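Local coordinates for extracellular solute-binding protein, family 1 (Bifidobacterium longum subsp. infantis, PDB 6FTH) that probably captures human milk oligosaccharides outside the cell and hands them to an ABC transporter for uptake, at residues Leu110-Asn115 and Ala352-Ala357; Lys117-Glu122 and Leu359-Lys364; Thr171-Leu176 and Ile255-Lys260; Asp249-Val254 and Gln476-Trp481. One frame throughout, in Å; residues are numbered along the deposited sequence.

The four contacts fall into two pairs, set on opposite sides of the chain's centre, as suits the two-lobed shape of a solute-binding protein. Contacts 1 and 2 share helices 114-122 and 350-360 and touch each other, for instance through the salt bridge from D111 to K117. Contacts 3 and 4 share helix 249-263, with centres about 13 Å apart. All four are largely buried; only contact 1 has an exposed residue among those that touch, K112. The first pair relies on apolar packing, of thioether and aliphatic groups in contact 1 and ring rims in contact 2. In contact 3 a tyrosine hydroxyl adds a hydrogen bond to a ring stack; in contact 4 the hydrogen bond is the main tie.

Contact 1. Residues Leu110-Asn115 and Ala352-Ala357; sequences LDKMPN and AALKLA
M113 reaches across to L354 and A357, and its flexible thioether makes most of the apolar contact. CG is anti to the carbonyl carbon (chi1 -62°) and the chain runs on extended to SD, which comes to rest 3.7 Å from A357 CB. The same sulfur lies 3.9 Å from L354 CD2, while the terminal CE bends back at chi3 and stays near that methyl. A357 suits its place because its single methyl lets the sulfur come close to the helix. These contacts join the turn just before helix 114-122, with M113 at the N-cap position, to helix 350-360, whose inner side packs on strand 339-343 through L354 and A357. Were M113 replaced by an alanine, the thioether would be gone and a gap would probably open beside L354 CD2 and A357 CB. At the solvent-exposed edge the contact is between aliphatic carbons alone: K112 CD lies 3.7 Å from L354 CD1, the other branch of that leucine. The lysine's end leads away from residues 352-357, its side chain also touching D351 of the same helix.

Contact 2. Residues Lys117-Glu122 and Leu359-Lys364; sequences KQFFKE and LLYSEK
F119 meets Y361 along one side of its ring, and its path from the backbone explains how. CB points toward the tyrosine's segment, and CG stands anti to the backbone N (chi1 177°), which carries the ring outward from helix 114-122. CD2 then comes 3.8 Å from both CD2 and CE2 of Y361. The next atom, F119 CE2, lies 3.8 Å from Y361 CE2. The two rings therefore meet rim to rim, neither over the face of the other, with centroids 5.9 Å apart and planes inclined by 24°. Phenylalanine suits this buried place because it is apolar all round; its ring also stacks with W412 and touches P141. Tyrosine suits the other side because its hydroxyl, beyond the shared rim, hydrogen-bonds to the carbonyl of P141. Next to Y361, S362 turns its OG back to L359 O, 2.7 Å away, and that oxygen also accepts from S362 N. The arrangement is a small aromatic cluster between helix 114-122 and the turn joining helices 350-360 and 363-371, with S362 as N-cap of the latter.

Contact 3. Residues Thr171-Leu176 and Ile255-Lys260; sequences TTWDEL and IKYYHK
A face-to-face aromatic stack, closed by a hydrogen bond, joins W173 to Y257 where the first turn of helix 173-185 meets helix 249-263, in one lobe of the solute-binding fold. The five-membered ring of W173 and the phenol ring lie with centroids 4.2 Å apart and planes 15° from parallel. Each ring also receives the other's CB over its face: W173 CB sits 4.0 Å from the phenol centroid, and Y257 CB is 4.1 Å from that of the indole six-membered ring. With CG anti to the backbone N (chi1 -178°), Y257 extends away from its helix and lies obliquely across one face of the indole. Tryptophan offers a broad surface for this, and its NE1 is taken up by S219. The helix start is itself secured by T172, whose OG1 accepts from E175 N as an N-cap. A leucine at Y257 has neither ring nor hydroxyl, and would probably leave the indole face less well packed and W173 O without this donor. At the far end of the phenol, L176 CD2 lies at the ring's edge, 3.4 Å from OH, and that hydroxyl donates to W173 O over 2.7 Å, tilted 16° from the carbonyl plane.

Contact 4. Residues Asp249-Val254 and Gln476-Trp481; sequences DEYKQV and QKTATW
T478 takes the hydroxyl of Y251 where helix 249-263 meets residues 476-481 of the long helix 457-484. Before it in the sequence, K477 directs its amino group elsewhere, into a salt bridge with E490. T478 itself points its CB toward the tyrosine. OG1 lies beside the backbone N (chi1 -61°), where it accepts from Y251 OH at 2.8 Å, near the plane of the phenol ring and at its edge. The methyl branch, CG2, comes 3.4 Å from the same OH, so the forked threonine offers a polar and an apolar arm together. One turn on, W481 carries its indole to helix 487-500, where NE1 hydrogen-bonds to E490 and the ring meets Y494 edge-to-face. Tyrosine suits the facing helix because its ring is long enough to bring a hydroxyl to T478; the two side chains cross at about a right angle. T478 OG1 also bonds to V474 O, one turn back; a hydroxyl that donates there and accepts from Y251 makes a short relay, satisfying a polar atom buried between two helices.

Contact 1. Residues Leu110-Asn115 and Ala352-Ala357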
loop_
_atom_site.group_PDB
_atom_site.type_symbol
_atom_site.label_atom_id
_atom_site.label_comp_id
_atom_site.label_asym_id
_atom_site.label_seq_id
_atom_site.Cartn_x
_atom_site.Cartn_y
_atom_site.Cartn_z
ATOM N N LEU A 110 -15.473 -23.037 4.344
ATOM C CA LEU A 110 -14.191 -23.294 3.701
ATOM C C LEU A 110 -14.122 -24.658 3.027
ATOM O O LEU A 110 -13.334 -24.833 2.095
ATOM C CB LEU A 110 -13.048 -23.089 4.693
ATOM C CG LEU A 110 -12.670 -21.618 4.912
ATOM C CD1 LEU A 110 -11.786 -21.481 6.144
ATOM C CD2 LEU A 110 -11.961 -21.064 3.690
ATOM N N ASP A 111 -14.931 -25.631 3.449
ATOM C CA ASP A 111 -14.846 -26.930 2.792
ATOM C C ASP A 111 -15.397 -26.884 1.376
ATOM O O ASP A 111 -15.052 -27.745 0.561
ATOM C CB ASP A 111 -15.552 -28.004 3.624
ATOM C CG ASP A 111 -14.785 -28.361 4.885
ATOM O OD1 ASP A 111 -13.541 -28.155 4.939
ATOM O OD2 ASP A 111 -15.435 -28.859 5.831
ATOM N N LYS A 112 -16.233 -25.902 1.061
ATOM C CA LYS A 112 -16.672 -25.683 -0.314
ATOM C C LYS A 112 -15.699 -24.826 -1.107
ATOM O O LYS A 112 -15.947 -24.567 -2.293
ATOM C CB LYS A 112 -18.075 -25.053 -0.345
ATOM C CG LYS A 112 -19.134 -25.920 0.334
ATOM C CD LYS A 112 -20.535 -25.406 0.108
ATOM C CE LYS A 112 -21.494 -26.011 1.117
ATOM N NZ LYS A 112 -21.166 -27.435 1.393
ATOM N N MET A 113 -14.596 -24.399 -0.493
ATOM C CA MET A 113 -13.592 -23.569 -1.163
ATOM C C MET A 113 -12.197 -24.135 -0.945
ATOM O O MET A 113 -11.328 -23.489 -0.351
ATOM C CB MET A 113 -13.679 -22.131 -0.652
ATOM C CG MET A 113 -15.013 -21.478 -0.938
ATOM S SD MET A 113 -15.096 -19.749 -0.394
ATOM C CE MET A 113 -15.041 -19.911 1.388
ATOM N N PRO A 114 -11.940 -25.348 -1.424
ATOM C CA PRO A 114 -10.626 -25.955 -1.187
ATOM C C PRO A 114 -9.455 -25.128 -1.707
ATOM O O PRO A 114 -8.373 -25.167 -1.117
ATOM C CB PRO A 114 -10.742 -27.331 -1.869
ATOM C CG PRO A 114 -11.916 -27.219 -2.777
ATOM C CD PRO A 114 -12.861 -26.263 -2.115
ATOM N N ASN A 115 -9.636 -24.351 -2.786
ATOM C CA ASN A 115 -8.514 -23.566 -3.292
ATOM C C ASN A 115 -8.214 -22.399 -2.355
ATOM O O ASN A 115 -7.071 -21.940 -2.276
ATOM C CB ASN A 115 -8.807 -23.051 -4.703
ATOM C CG ASN A 115 -8.925 -24.174 -5.730
ATOM O OD1 ASN A 115 -8.235 -25.185 -5.642
ATOM N ND2 ASN A 115 -9.804 -23.997 -6.692
ATOM N N ALA A 352 -23.550 -22.065 -5.642
ATOM C CA ALA A 352 -22.971 -21.560 -6.877
ATOM C C ALA A 352 -21.978 -20.437 -6.592
ATOM O O ALA A 352 -20.921 -20.357 -7.226
ATOM C CB ALA A 352 -24.073 -21.061 -7.805
ATOM N N ALA A 353 -22.305 -19.563 -5.637
ATOM C CA ALA A 353 -21.409 -18.453 -5.313
ATOM C C ALA A 353 -20.106 -18.944 -4.685
ATOM O O ALA A 353 -19.029 -18.395 -4.966
ATOM C CB ALA A 353 -22.117 -17.469 -4.385
ATOM N N LEU A 354 -20.190 -19.951 -3.813
ATOM C CA LEU A 354 -19.000 -20.545 -3.208
ATOM C C LEU A 354 -18.176 -21.310 -4.235
ATOM O O LEU A 354 -16.943 -21.308 -4.173
ATOM C CB LEU A 354 -19.421 -21.435 -2.047
ATOM C CG LEU A 354 -20.021 -20.690 -0.841
ATOM C CD1 LEU A 354 -20.680 -21.665 0.156
ATOM C CD2 LEU A 354 -18.947 -19.825 -0.129
ATOM N N LYS A 355 -18.833 -21.951 -5.205
ATOM C CA LYS A 355 -18.094 -22.567 -6.298
ATOM C C LYS A 355 -17.367 -21.508 -7.115
ATOM O O LYS A 355 -16.215 -21.708 -7.527
ATOM C CB LYS A 355 -19.041 -23.374 -7.186
ATOM C CG LYS A 355 -18.358 -23.858 -8.447
ATOM C CD LYS A 355 -18.953 -25.145 -9.005
ATOM C CE LYS A 355 -20.357 -24.968 -9.439
ATOM N NZ LYS A 355 -20.745 -26.067 -10.410
ATOM N N LEU A 356 -18.020 -20.366 -7.344
ATOM C CA LEU A 356 -17.369 -19.248 -8.027
ATOM C C LEU A 356 -16.130 -18.758 -7.268
ATOM O O LEU A 356 -15.077 -18.501 -7.875
ATOM C CB LEU A 356 -18.371 -18.105 -8.218
ATOM C CG LEU A 356 -17.848 -16.803 -8.812
ATOM C CD1 LEU A 356 -17.358 -17.039 -10.234
ATOM C CD2 LEU A 356 -18.937 -15.737 -8.802
ATOM N N ALA A 357 -16.236 -18.603 -5.946
ATOM C CA ALA A 357 -15.061 -18.255 -5.149
ATOM C C ALA A 357 -13.958 -19.284 -5.330
ATOM O O ALA A 357 -12.785 -18.944 -5.539
ATOM C CB ALA A 357 -15.438 -18.174 -3.671
#

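Contact 2. Residues Lys117-Glu122 and Leu359-Lys364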
loop_
_atom_site.group_PDB
_atom_site.type_symbol
_atom_site.label_atom_id
_atom_site.label_comp_id
_atom_site.label_asym_id
_atom_site.label_seq_id
_atom_site.Cartn_x
_atom_site.Cartn_y
_atom_site.Cartn_z
ATOM N N LYS A 117 -8.812 -22.708 0.974
ATOM C CA LYS A 117 -8.118 -23.381 2.068
ATOM C C LYS A 117 -6.634 -23.536 1.762
ATOM O O LYS A 117 -5.782 -23.390 2.647
ATOM C CB LYS A 117 -8.733 -24.759 2.331
ATOM C CG LYS A 117 -10.023 -24.727 3.102
ATOM C CD LYS A 117 -10.320 -26.079 3.742
ATOM C CE LYS A 117 -10.584 -27.147 2.720
ATOM N NZ LYS A 117 -11.053 -28.392 3.435
ATOM N N GLN A 118 -6.299 -23.865 0.515
ATOM C CA GLN A 118 -4.899 -24.022 0.145
ATOM C C GLN A 118 -4.169 -22.686 0.222
ATOM O O GLN A 118 -3.032 -22.609 0.710
ATOM C CB GLN A 118 -4.805 -24.623 -1.257
ATOM C CG GLN A 118 -3.421 -24.974 -1.663
ATOM C CD GLN A 118 -2.899 -26.165 -0.905
ATOM O OE1 GLN A 118 -3.679 -27.001 -0.443
ATOM N NE2 GLN A 118 -1.591 -26.245 -0.760
ATOM N N PHE A 119 -4.820 -21.618 -0.249
ATOM C CA PHE A 119 -4.278 -20.272 -0.081
ATOM C C PHE A 119 -3.913 -20.032 1.383
ATOM O O PHE A 119 -2.783 -19.642 1.698
ATOM C CB PHE A 119 -5.343 -19.285 -0.600
ATOM C CG PHE A 119 -5.015 -17.798 -0.463
ATOM C CD1 PHE A 119 -3.738 -17.309 -0.268
ATOM C CD2 PHE A 119 -6.065 -16.888 -0.528
ATOM C CE1 PHE A 119 -3.506 -15.944 -0.150
ATOM C CE2 PHE A 119 -5.834 -15.523 -0.434
ATOM C CZ PHE A 119 -4.556 -15.057 -0.239
ATOM N N PHE A 120 -4.851 -20.310 2.285
ATOM C CA PHE A 120 -4.637 -20.047 3.702
ATOM C C PHE A 120 -3.596 -20.972 4.315
ATOM O O PHE A 120 -2.905 -20.563 5.252
ATOM C CB PHE A 120 -5.964 -20.173 4.457
ATOM C CG PHE A 120 -6.968 -19.095 4.137
ATOM C CD1 PHE A 120 -6.628 -17.958 3.388
ATOM C CD2 PHE A 120 -8.262 -19.203 4.612
ATOM C CE1 PHE A 120 -7.568 -16.963 3.141
ATOM C CE2 PHE A 120 -9.199 -18.209 4.368
ATOM C CZ PHE A 120 -8.855 -17.101 3.618
ATOM N N LYS A 121 -3.482 -22.210 3.822
ATOM C CA LYS A 121 -2.426 -23.108 4.284
ATOM C C LYS A 121 -1.052 -22.560 3.936
ATOM O O LYS A 121 -0.142 -22.541 4.774
ATOM C CB LYS A 121 -2.578 -24.492 3.652
ATOM C CG LYS A 121 -1.462 -25.493 4.080
ATOM C CD LYS A 121 -1.643 -26.872 3.447
ATOM C CE LYS A 121 -0.699 -27.926 4.064
ATOM N NZ LYS A 121 0.728 -27.513 4.007
ATOM N N GLU A 122 -0.877 -22.126 2.676
ATOM C CA GLU A 122 0.413 -21.632 2.221
ATOM C C GLU A 122 0.712 -20.229 2.724
ATOM O O GLU A 122 1.885 -19.881 2.903
ATOM C CB GLU A 122 0.471 -21.680 0.686
ATOM C CG GLU A 122 0.278 -23.098 0.105
ATOM C CD GLU A 122 0.652 -23.256 -1.383
ATOM O OE1 GLU A 122 1.463 -22.457 -1.903
ATOM O OE2 GLU A 122 0.133 -24.198 -2.026
ATOM N N LEU A 359 -13.320 -21.233 -7.727
ATOM C CA LEU A 359 -12.716 -21.166 -9.053
ATOM C C LEU A 359 -11.863 -19.908 -9.226
ATOM O O LEU A 359 -10.771 -19.970 -9.811
ATOM C CB LEU A 359 -13.795 -21.252 -10.129
ATOM C CG LEU A 359 -14.516 -22.603 -10.205
ATOM C CD1 LEU A 359 -15.651 -22.528 -11.202
ATOM C CD2 LEU A 359 -13.531 -23.714 -10.599
ATOM N N LEU A 360 -12.336 -18.757 -8.713
ATOM C CA LEU A 360 -11.532 -17.538 -8.748
ATOM C C LEU A 360 -10.158 -17.760 -8.143
ATOM O O LEU A 360 -9.163 -17.236 -8.657
ATOM C CB LEU A 360 -12.232 -16.384 -8.017
ATOM C CG LEU A 360 -13.407 -15.750 -8.774
ATOM C CD1 LEU A 360 -14.213 -14.883 -7.821
ATOM C CD2 LEU A 360 -12.965 -14.934 -9.970
ATOM N N TYR A 361 -10.100 -18.542 -7.059
ATOM C CA TYR A 361 -8.875 -18.800 -6.310
ATOM C C TYR A 361 -8.101 -20.010 -6.822
ATOM O O TYR A 361 -7.054 -20.362 -6.256
ATOM C CB TYR A 361 -9.199 -18.885 -4.805
ATOM C CG TYR A 361 -9.427 -17.486 -4.237
ATOM C CD1 TYR A 361 -10.604 -16.788 -4.486
ATOM C CD2 TYR A 361 -8.434 -16.837 -3.524
ATOM C CE1 TYR A 361 -10.791 -15.492 -4.029
ATOM C CE2 TYR A 361 -8.619 -15.534 -3.051
ATOM C CZ TYR A 361 -9.791 -14.877 -3.305
ATOM O OH TYR A 361 -9.988 -13.584 -2.865
ATOM N N SER A 362 -8.563 -20.633 -7.906
ATOM C CA SER A 362 -7.740 -21.637 -8.551
ATOM C C SER A 362 -6.629 -20.949 -9.327
ATOM O O SER A 362 -6.740 -19.786 -9.713
ATOM C CB SER A 362 -8.581 -22.477 -9.527
ATOM O OG SER A 362 -8.923 -21.749 -10.689
ATOM N N GLU A 363 -5.564 -21.703 -9.616
ATOM C CA GLU A 363 -4.457 -21.132 -10.373
ATOM C C GLU A 363 -4.916 -20.656 -11.747
ATOM O O GLU A 363 -4.551 -19.554 -12.181
ATOM C CB GLU A 363 -3.325 -22.156 -10.471
ATOM C CG GLU A 363 -2.076 -21.668 -11.183
ATOM C CD GLU A 363 -0.964 -22.698 -11.184
ATOM O OE1 GLU A 363 -0.865 -23.402 -10.152
ATOM O OE2 GLU A 363 -0.210 -22.797 -12.188
ATOM N N LYS A 364 -5.759 -21.463 -12.412
ATOM C CA LYS A 364 -6.321 -21.125 -13.719
ATOM C C LYS A 364 -6.904 -19.713 -13.754
ATOM O O LYS A 364 -6.586 -18.920 -14.654
ATOM C CB LYS A 364 -7.404 -22.156 -14.055
ATOM C CG LYS A 364 -8.118 -21.964 -15.377
ATOM C CD LYS A 364 -9.234 -23.018 -15.611
ATOM C CE LYS A 364 -8.704 -24.433 -15.772
ATOM N NZ LYS A 364 -9.805 -25.394 -16.118
#

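Contact 3. Residues Thr171-Leu176 and Ile255-Lys260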
loop_
_atom_site.group_PDB
_atom_site.type_symbol
_atom_site.label_atom_id
_atom_site.label_comp_id
_atom_site.label_asym_id
_atom_site.label_seq_id
_atom_site.Cartn_x
_atom_site.Cartn_y
_atom_site.Cartn_z
ATOM N N THR A 171 24.836 8.042 4.486
ATOM C CA THR A 171 24.385 7.093 5.504
ATOM C C THR A 171 23.973 7.744 6.819
ATOM O O THR A 171 23.593 7.022 7.739
ATOM C CB THR A 171 25.441 6.034 5.807
ATOM O OG1 THR A 171 26.551 6.625 6.495
ATOM C CG2 THR A 171 25.899 5.336 4.527
ATOM N N THR A 172 24.027 9.074 6.920
ATOM C CA THR A 172 23.533 9.807 8.079
ATOM C C THR A 172 22.789 11.044 7.575
ATOM O O THR A 172 22.959 11.473 6.427
ATOM C CB THR A 172 24.683 10.310 8.979
ATOM O OG1 THR A 172 25.423 11.305 8.248
ATOM C CG2 THR A 172 25.610 9.184 9.417
ATOM N N TRP A 173 21.954 11.640 8.439
ATOM C CA TRP A 173 21.292 12.894 8.079
ATOM C C TRP A 173 22.289 13.989 7.691
ATOM O O TRP A 173 22.020 14.776 6.769
ATOM C CB TRP A 173 20.382 13.387 9.202
ATOM C CG TRP A 173 19.062 12.657 9.302
ATOM C CD1 TRP A 173 18.624 11.611 8.538
ATOM C CD2 TRP A 173 18.011 12.942 10.230
ATOM N NE1 TRP A 173 17.368 11.215 8.947
ATOM C CE2 TRP A 173 16.962 12.032 9.969
ATOM C CE3 TRP A 173 17.855 13.881 11.245
ATOM C CZ2 TRP A 173 15.773 12.028 10.709
ATOM C CZ3 TRP A 173 16.675 13.889 11.966
ATOM C CH2 TRP A 173 15.660 12.963 11.708
ATOM N N ASP A 174 23.438 14.063 8.370
ATOM C CA ASP A 174 24.435 15.087 8.007
ATOM C C ASP A 174 25.001 14.837 6.613
ATOM O O ASP A 174 25.179 15.777 5.827
ATOM C CB ASP A 174 25.582 15.102 9.013
ATOM C CG ASP A 174 25.249 15.850 10.308
ATOM O OD1 ASP A 174 24.172 16.471 10.409
ATOM O OD2 ASP A 174 26.102 15.817 11.227
ATOM N N GLU A 175 25.342 13.579 6.308
ATOM C CA GLU A 175 25.844 13.240 4.978
ATOM C C GLU A 175 24.783 13.502 3.921
ATOM O O GLU A 175 25.097 13.977 2.819
ATOM C CB GLU A 175 26.276 11.770 4.940
ATOM C CG GLU A 175 27.576 11.506 5.680
ATOM C CD GLU A 175 27.957 10.040 5.754
ATOM O OE1 GLU A 175 27.260 9.191 5.158
ATOM O OE2 GLU A 175 28.983 9.739 6.394
ATOM N N LEU A 176 23.508 13.230 4.242
ATOM C CA LEU A 176 22.448 13.532 3.286
ATOM C C LEU A 176 22.357 15.031 3.015
ATOM O O LEU A 176 22.222 15.450 1.855
ATOM C CB LEU A 176 21.110 12.959 3.745
ATOM C CG LEU A 176 19.888 13.312 2.908
ATOM C CD1 LEU A 176 20.012 12.811 1.475
ATOM C CD2 LEU A 176 18.646 12.747 3.593
ATOM N N ILE A 255 10.760 16.591 11.762
ATOM C CA ILE A 255 10.226 17.884 11.348
ATOM C C ILE A 255 11.319 18.952 11.346
ATOM O O ILE A 255 11.431 19.749 10.397
ATOM C CB ILE A 255 9.034 18.267 12.243
ATOM C CG1 ILE A 255 7.830 17.374 11.928
ATOM C CG2 ILE A 255 8.684 19.737 12.013
ATOM C CD1 ILE A 255 6.695 17.459 12.921
ATOM N N LYS A 256 12.155 18.981 12.383
ATOM C CA LYS A 256 13.209 19.987 12.450
ATOM C C LYS A 256 14.219 19.795 11.321
ATOM O O LYS A 256 14.705 20.777 10.747
ATOM C CB LYS A 256 13.885 19.948 13.813
ATOM C CG LYS A 256 13.001 20.511 14.924
ATOM C CD LYS A 256 13.738 20.549 16.259
ATOM C CE LYS A 256 14.619 21.779 16.376
ATOM N NZ LYS A 256 15.144 21.940 17.760
ATOM N N TYR A 257 14.539 18.540 10.991
ATOM C CA TYR A 257 15.466 18.268 9.893
ATOM C C TYR A 257 14.891 18.765 8.584
ATOM O O TYR A 257 15.583 19.446 7.810
ATOM C CB TYR A 257 15.786 16.771 9.834
ATOM C CG TYR A 257 16.776 16.362 8.761
ATOM C CD1 TYR A 257 18.100 16.763 8.822
ATOM C CD2 TYR A 257 16.389 15.546 7.725
ATOM C CE1 TYR A 257 19.003 16.380 7.851
ATOM C CE2 TYR A 257 17.285 15.152 6.761
ATOM C CZ TYR A 257 18.585 15.556 6.843
ATOM O OH TYR A 257 19.475 15.159 5.869
ATOM N N TYR A 258 13.620 18.433 8.315
ATOM C CA TYR A 258 12.980 18.926 7.094
ATOM C C TYR A 258 12.955 20.442 7.067
ATOM O O TYR A 258 13.163 21.048 6.011
ATOM C CB TYR A 258 11.573 18.378 6.924
ATOM C CG TYR A 258 11.535 17.016 6.245
ATOM C CD1 TYR A 258 12.148 16.807 5.007
ATOM C CD2 TYR A 258 10.898 15.933 6.842
ATOM C CE1 TYR A 258 12.098 15.563 4.380
ATOM C CE2 TYR A 258 10.856 14.700 6.227
ATOM C CZ TYR A 258 11.457 14.513 5.001
ATOM O OH TYR A 258 11.400 13.300 4.376
ATOM N N HIS A 259 12.709 21.083 8.211
ATOM C CA HIS A 259 12.691 22.547 8.173
ATOM C C HIS A 259 14.071 23.103 7.840
ATOM O O HIS A 259 14.185 24.087 7.100
ATOM C CB HIS A 259 12.172 23.147 9.472
ATOM C CG HIS A 259 12.192 24.642 9.461
ATOM N ND1 HIS A 259 11.509 25.377 8.519
ATOM C CD2 HIS A 259 12.867 25.535 10.222
ATOM C CE1 HIS A 259 11.739 26.665 8.720
ATOM N NE2 HIS A 259 12.562 26.784 9.745
ATOM N N LYS A 260 15.124 22.475 8.353
ATOM C CA LYS A 260 16.469 22.895 8.007
ATOM C C LYS A 260 16.683 22.779 6.506
ATOM O O LYS A 260 17.112 23.734 5.849
ATOM C CB LYS A 260 17.493 22.056 8.775
ATOM C CG LYS A 260 18.943 22.519 8.551
ATOM C CD LYS A 260 19.962 21.634 9.258
ATOM C CE LYS A 260 21.353 22.297 9.235
ATOM N NZ LYS A 260 22.449 21.376 9.645
#

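Contact 4. Residues Asp249-Val254 and Gln476-Trp481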
loop_
_atom_site.group_PDB
_atom_site.type_symbol
_atom_site.label_atom_id
_atom_site.label_comp_id
_atom_site.label_asym_id
_atom_site.label_seq_id
_atom_site.Cartn_x
_atom_site.Cartn_y
_atom_site.Cartn_z
ATOM N N ASP A 249 9.687 12.454 20.353
ATOM C CA ASP A 249 10.871 13.233 20.013
ATOM C C ASP A 249 11.350 12.898 18.597
ATOM O O ASP A 249 11.838 13.775 17.875
ATOM C CB ASP A 249 11.970 12.963 21.035
ATOM C CG ASP A 249 11.625 13.479 22.432
ATOM O OD1 ASP A 249 10.885 14.493 22.553
ATOM O OD2 ASP A 249 12.128 12.874 23.413
ATOM N N GLU A 250 11.188 11.646 18.177
ATOM C CA GLU A 250 11.598 11.248 16.834
ATOM C C GLU A 250 10.869 12.049 15.760
ATOM O O GLU A 250 11.489 12.521 14.795
ATOM C CB GLU A 250 11.322 9.769 16.644
ATOM C CG GLU A 250 12.238 8.862 17.430
ATOM C CD GLU A 250 11.750 8.488 18.839
ATOM O OE1 GLU A 250 10.906 9.187 19.434
ATOM O OE2 GLU A 250 12.230 7.454 19.353
ATOM N N TYR A 251 9.542 12.173 15.888
ATOM C CA TYR A 251 8.749 12.957 14.938
ATOM C C TYR A 251 9.179 14.421 14.968
ATOM O O TYR A 251 9.340 15.068 13.924
ATOM C CB TYR A 251 7.258 12.809 15.298
ATOM C CG TYR A 251 6.234 13.325 14.300
ATOM C CD1 TYR A 251 6.094 12.733 13.058
ATOM C CD2 TYR A 251 5.384 14.360 14.628
ATOM C CE1 TYR A 251 5.148 13.188 12.142
ATOM C CE2 TYR A 251 4.426 14.815 13.732
ATOM C CZ TYR A 251 4.319 14.229 12.489
ATOM O OH TYR A 251 3.400 14.650 11.576
ATOM N N LYS A 252 9.363 14.969 16.166
ATOM C CA LYS A 252 9.866 16.335 16.284
ATOM C C LYS A 252 11.192 16.511 15.536
ATOM O O LYS A 252 11.383 17.503 14.828
ATOM C CB LYS A 252 10.040 16.695 17.763
ATOM C CG LYS A 252 10.580 18.126 17.978
ATOM C CD LYS A 252 10.352 18.727 19.382
ATOM C CE LYS A 252 10.733 17.812 20.505
ATOM N NZ LYS A 252 10.565 18.524 21.813
ATOM N N GLN A 253 12.118 15.568 15.693
ATOM C CA GLN A 253 13.423 15.674 15.050
ATOM C C GLN A 253 13.319 15.587 13.532
ATOM O O GLN A 253 14.041 16.297 12.823
ATOM C CB GLN A 253 14.371 14.623 15.617
ATOM C CG GLN A 253 14.741 14.872 17.103
ATOM C CD GLN A 253 15.042 16.346 17.403
ATOM O OE1 GLN A 253 15.800 16.994 16.680
ATOM N NE2 GLN A 253 14.414 16.889 18.452
ATOM N N VAL A 254 12.444 14.716 13.018
ATOM C CA VAL A 254 12.224 14.654 11.573
ATOM C C VAL A 254 11.732 15.998 11.059
ATOM O O VAL A 254 12.195 16.500 10.024
ATOM C CB VAL A 254 11.231 13.538 11.224
ATOM C CG1 VAL A 254 10.796 13.659 9.774
ATOM C CG2 VAL A 254 11.859 12.196 11.488
ATOM N N GLN A 476 -1.961 20.332 9.916
ATOM C CA GLN A 476 -1.720 21.769 9.899
ATOM C C GLN A 476 -0.404 22.118 10.580
ATOM O O GLN A 476 0.419 22.851 10.021
ATOM C CB GLN A 476 -2.897 22.494 10.560
ATOM C CG GLN A 476 -2.826 24.010 10.480
ATOM C CD GLN A 476 -2.024 24.637 11.611
ATOM O OE1 GLN A 476 -1.042 25.355 11.376
ATOM N NE2 GLN A 476 -2.449 24.385 12.849
ATOM N N LYS A 477 -0.188 21.621 11.805
ATOM C CA LYS A 477 1.016 21.979 12.532
ATOM C C LYS A 477 2.254 21.404 11.863
ATOM O O LYS A 477 3.287 22.076 11.784
ATOM C CB LYS A 477 0.940 21.517 13.983
ATOM C CG LYS A 477 -0.236 22.110 14.767
ATOM C CD LYS A 477 0.148 23.318 15.599
ATOM C CE LYS A 477 0.848 24.379 14.796
ATOM N NZ LYS A 477 0.827 25.711 15.482
ATOM N N THR A 478 2.182 20.157 11.398
ATOM C CA THR A 478 3.362 19.552 10.798
ATOM C C THR A 478 3.816 20.345 9.574
ATOM O O THR A 478 5.000 20.689 9.445
ATOM C CB THR A 478 3.079 18.089 10.450
ATOM O OG1 THR A 478 2.762 17.354 11.648
ATOM C CG2 THR A 478 4.315 17.465 9.839
ATOM N N ALA A 479 2.872 20.682 8.689
ATOM C CA ALA A 479 3.237 21.411 7.477
ATOM C C ALA A 479 3.788 22.788 7.824
ATOM O O ALA A 479 4.794 23.230 7.254
ATOM C CB ALA A 479 2.031 21.531 6.550
ATOM N N THR A 480 3.149 23.477 8.771
ATOM C CA THR A 480 3.611 24.813 9.156
ATOM C C THR A 480 5.013 24.759 9.747
ATOM O O THR A 480 5.888 25.555 9.389
ATOM C CB THR A 480 2.616 25.429 10.147
ATOM O OG1 THR A 480 1.353 25.589 9.483
ATOM C CG2 THR A 480 3.126 26.772 10.664
ATOM N N TRP A 481 5.262 23.800 10.646
ATOM C CA TRP A 481 6.563 23.709 11.282
ATOM C C TRP A 481 7.652 23.322 10.285
ATOM O O TRP A 481 8.799 23.767 10.414
ATOM C CB TRP A 481 6.521 22.661 12.386
ATOM C CG TRP A 481 5.738 23.045 13.593
ATOM C CD1 TRP A 481 5.480 24.308 14.051
ATOM C CD2 TRP A 481 5.112 22.144 14.511
ATOM N NE1 TRP A 481 4.737 24.240 15.214
ATOM C CE2 TRP A 481 4.501 22.920 15.514
ATOM C CE3 TRP A 481 5.022 20.747 14.587
ATOM C CZ2 TRP A 481 3.803 22.351 16.580
ATOM C CZ3 TRP A 481 4.320 20.174 15.659
ATOM C CH2 TRP A 481 3.719 20.979 16.634
#